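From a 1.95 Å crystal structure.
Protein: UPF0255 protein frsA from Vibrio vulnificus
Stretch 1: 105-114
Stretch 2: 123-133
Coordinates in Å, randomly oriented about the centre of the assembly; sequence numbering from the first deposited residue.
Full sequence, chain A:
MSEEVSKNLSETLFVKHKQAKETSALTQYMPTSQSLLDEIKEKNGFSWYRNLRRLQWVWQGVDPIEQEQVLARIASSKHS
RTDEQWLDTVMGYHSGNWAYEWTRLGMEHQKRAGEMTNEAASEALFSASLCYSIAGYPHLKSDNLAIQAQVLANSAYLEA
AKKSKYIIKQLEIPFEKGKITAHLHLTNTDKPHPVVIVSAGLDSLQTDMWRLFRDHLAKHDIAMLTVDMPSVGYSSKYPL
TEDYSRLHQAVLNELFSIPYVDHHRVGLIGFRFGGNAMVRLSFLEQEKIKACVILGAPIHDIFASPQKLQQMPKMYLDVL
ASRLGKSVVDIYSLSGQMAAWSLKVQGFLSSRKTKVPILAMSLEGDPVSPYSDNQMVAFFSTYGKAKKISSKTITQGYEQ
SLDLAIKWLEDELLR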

# COMPACT_ATOMS: atom_id res chain seq x y z
N LEU A 105 -17.78 -3.09 -10.84
CA LEU A 105 -17.87 -1.70 -10.39
C LEU A 105 -16.86 -0.83 -11.14
O LEU A 105 -17.19 0.26 -11.60
N GLY A 106 -15.63 -1.33 -11.28
CA GLY A 106 -14.66 -0.64 -12.12
C GLY A 106 -15.17 -0.33 -13.53
O GLY A 106 -15.03 0.78 -14.05
N MET A 107 -15.81 -1.31 -14.16
CA MET A 107 -16.25 -1.13 -15.54
C MET A 107 -17.40 -0.14 -15.64
O MET A 107 -17.58 0.51 -16.67
N GLU A 108 -18.16 0.00 -14.55
CA GLU A 108 -19.28 0.93 -14.47
C GLU A 108 -18.79 2.37 -14.38
O GLU A 108 -19.37 3.30 -14.97
N HIS A 109 -17.72 2.56 -13.61
CA HIS A 109 -17.03 3.84 -13.59
C HIS A 109 -16.42 4.12 -14.96
O HIS A 109 -16.52 5.24 -15.47
N GLN A 110 -15.78 3.12 -15.55
CA GLN A 110 -15.13 3.32 -16.85
C GLN A 110 -16.17 3.60 -17.95
O GLN A 110 -15.85 4.24 -18.94
N LYS A 111 -17.41 3.12 -17.75
CA LYS A 111 -18.55 3.46 -18.63
C LYS A 111 -19.02 4.91 -18.44
O LYS A 111 -19.15 5.65 -19.40
N ARG A 112 -19.29 5.30 -17.19
CA ARG A 112 -19.67 6.68 -16.91
C ARG A 112 -18.59 7.67 -17.39
O ARG A 112 -18.90 8.81 -17.74
N ALA A 113 -17.34 7.22 -17.39
CA ALA A 113 -16.21 8.07 -17.80
C ALA A 113 -16.32 8.54 -19.26
O ALA A 113 -15.94 9.66 -19.59
N GLY A 114 -16.83 7.67 -20.13
CA GLY A 114 -16.99 7.99 -21.54
C GLY A 114 -18.12 8.98 -21.80
O GLY A 114 -18.21 9.56 -22.89
N GLU A 123 -11.76 11.85 -13.03
CA GLU A 123 -12.05 11.34 -11.70
C GLU A 123 -12.78 10.00 -11.75
O GLU A 123 -12.64 9.18 -10.83
N ALA A 124 -13.54 9.77 -12.81
CA ALA A 124 -14.28 8.53 -12.91
C ALA A 124 -13.29 7.42 -13.21
O ALA A 124 -13.45 6.28 -12.76
N LEU A 125 -12.26 7.75 -13.97
CA LEU A 125 -11.27 6.74 -14.33
C LEU A 125 -10.39 6.39 -13.13
O LEU A 125 -10.02 5.23 -12.95
N PHE A 126 -10.06 7.40 -12.31
CA PHE A 126 -9.33 7.16 -11.06
C PHE A 126 -10.16 6.28 -10.12
O PHE A 126 -9.63 5.35 -9.52
N SER A 127 -11.46 6.55 -10.02
CA SER A 127 -12.36 5.67 -9.29
C SER A 127 -12.31 4.23 -9.81
O SER A 127 -12.35 3.27 -9.04
N ALA A 128 -12.24 4.10 -11.13
CA ALA A 128 -12.23 2.79 -11.78
C ALA A 128 -10.96 2.04 -11.43
O ALA A 128 -10.99 0.84 -11.12
N SER A 129 -9.83 2.76 -11.50
CA SER A 129 -8.52 2.24 -11.17
C SER A 129 -8.52 1.64 -9.78
O SER A 129 -7.99 0.56 -9.56
N LEU A 130 -9.13 2.36 -8.85
CA LEU A 130 -9.18 1.93 -7.46
C LEU A 130 -10.02 0.67 -7.32
O LEU A 130 -9.65 -0.25 -6.57
N CYS A 131 -11.14 0.62 -8.03
CA CYS A 131 -12.00 -0.57 -7.97
C CYS A 131 -11.26 -1.80 -8.49
O CYS A 131 -11.37 -2.87 -7.91
N TYR A 132 -10.52 -1.62 -9.58
CA TYR A 132 -9.71 -2.69 -10.15
C TYR A 132 -8.59 -3.16 -9.21
O TYR A 132 -8.29 -4.35 -9.15
N SER A 133 -7.96 -2.21 -8.52
CA SER A 133 -6.93 -2.52 -7.52
C SER A 133 -7.52 -3.36 -6.38
O SER A 133 -6.96 -4.39 -6.00

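Antiparallel helices pack closely where small residues let one backbone approach the other, and the helical pair in UPF0255 protein frsA illustrates the principle. The two axes run at 168° and come within 7.8 Å, burying 527 Å² in all.

Along the second stretch, E123 stays out of reach, and the contact opens with A124, whose CB points toward the partner and meets A113 CB at 3.8 Å. The carbonyl of A124 also packs against H109, with A124 O lying 3.5 Å from H109 CB. L125 (chi1 m, chi2 t) leaves its backbone sideways, but its end comes nearer, so that L125 CG rests 3.8 Å from A113 CB and L125 CD2 lies 3.8 Å from Q110 CG. F126 takes no part.

S127, also m, points inward and sets its CB over one face of the H109 ring, 3.7 Å from the ring centroid and almost on the normal. H109 (chi1 m) is a knob seated among A124, S127, A128 and C131. At A128 the backbones draw closest: its CA is 4.2 Å from G106 CA, and A128 CB touches G106 O at 3.5 Å.

S129 points away and L130 is out of reach, but C131 (m) turns inward, its SG lying 3.6 Å from L105 CD2 and, at the ring edge, 3.8 Å from H109 CD2. Y132 (chi1 m) starts sideways and swings its ring across G106, whose CA sits off-centre, 4.2 Å from the ring centroid. A CB on G106 would fall 2.4 Å from Y132 CE1, so the absent side chain makes room for the ring. Beyond it, Y132 OH approaches M107 CG at 3.3 Å and donates a hydrogen bond to Q110 OE1 at 2.7 Å, the one hydrogen bond between the two stretches in a contact otherwise made by packing.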

# COMPACT_ATOMS: atom_id res chain seq x y z
CB LEU A 105 -17.70 -1.56 -8.87
CG LEU A 105 -17.93 -0.15 -8.31
CD1 LEU A 105 -19.34 0.41 -8.61
CD2 LEU A 105 -17.63 -0.06 -6.80
CB MET A 107 -16.59 -2.47 -16.17
CG MET A 107 -15.37 -3.36 -16.36
SD MET A 107 -15.82 -5.02 -16.93
CE MET A 107 -14.23 -5.65 -17.48
CB GLU A 108 -20.16 0.60 -13.26
CG GLU A 108 -21.46 1.38 -13.20
CD GLU A 108 -22.47 0.95 -14.27
OE1 GLU A 108 -22.23 -0.07 -14.97
OE2 GLU A 108 -23.50 1.64 -14.41
CB HIS A 109 -15.94 3.87 -12.52
CG HIS A 109 -16.48 4.05 -11.14
ND1 HIS A 109 -17.17 5.18 -10.76
CD2 HIS A 109 -16.43 3.25 -10.05
CE1 HIS A 109 -17.53 5.06 -9.49
NE2 HIS A 109 -17.10 3.90 -9.04
CB GLN A 110 -14.23 2.13 -17.19
CG GLN A 110 -13.18 2.43 -18.26
CD GLN A 110 -12.00 1.47 -18.21
OE1 GLN A 110 -12.04 0.44 -17.54
NE2 GLN A 110 -10.93 1.82 -18.92
CB LYS A 111 -19.74 2.52 -18.42
CG LYS A 111 -19.72 1.26 -19.27
CD LYS A 111 -21.13 0.66 -19.43
CE LYS A 111 -21.17 -0.83 -19.08
NZ LYS A 111 -20.17 -1.63 -19.85
CB ARG A 112 -19.94 6.89 -15.42
CG ARG A 112 -21.11 6.10 -14.86
CD ARG A 112 -21.48 6.60 -13.47
NE ARG A 112 -22.60 5.86 -12.89
CZ ARG A 112 -22.46 4.79 -12.11
NH1 ARG A 112 -21.24 4.34 -11.81
NH2 ARG A 112 -23.53 4.18 -11.61
CB ALA A 113 -14.88 7.34 -17.57
CB GLU A 123 -12.86 12.36 -10.91
CG GLU A 123 -12.03 13.57 -10.50
CD GLU A 123 -10.74 13.17 -9.78
OE1 GLU A 123 -10.81 12.31 -8.87
OE2 GLU A 123 -9.66 13.70 -10.14
CB ALA A 124 -15.36 8.62 -14.01
CB LEU A 125 -10.44 7.16 -15.55
CG LEU A 125 -11.16 7.09 -16.91
CD1 LEU A 125 -10.44 7.91 -17.98
CD2 LEU A 125 -11.31 5.65 -17.37
CB PHE A 126 -8.96 8.49 -10.37
CG PHE A 126 -7.73 9.15 -10.94
CD1 PHE A 126 -6.56 8.43 -11.11
CD2 PHE A 126 -7.75 10.49 -11.29
CE1 PHE A 126 -5.43 9.03 -11.64
CE2 PHE A 126 -6.62 11.11 -11.82
CZ PHE A 126 -5.46 10.38 -12.00
CB SER A 127 -13.79 6.17 -9.37
OG SER A 127 -13.92 7.38 -8.67
CB ALA A 128 -12.35 2.95 -13.28
CB SER A 129 -7.47 3.35 -11.19
OG SER A 129 -6.18 2.79 -11.04
CB LEU A 130 -9.77 3.03 -6.59
CG LEU A 130 -9.73 2.73 -5.10
CD1 LEU A 130 -8.30 2.45 -4.67
CD2 LEU A 130 -10.31 3.90 -4.35
CB CYS A 131 -13.31 -0.36 -8.73
SG CYS A 131 -14.35 0.85 -7.94
CB TYR A 132 -9.08 -2.23 -11.48
CG TYR A 132 -10.05 -2.01 -12.60
CD1 TYR A 132 -11.15 -2.86 -12.78
CD2 TYR A 132 -9.90 -0.93 -13.46
CE1 TYR A 132 -12.05 -2.65 -13.80
CE2 TYR A 132 -10.81 -0.72 -14.49
CZ TYR A 132 -11.88 -1.58 -14.65
OH TYR A 132 -12.79 -1.39 -15.67
CB SER A 133 -6.29 -1.24 -6.97
OG SER A 133 -5.39 -1.54 -5.91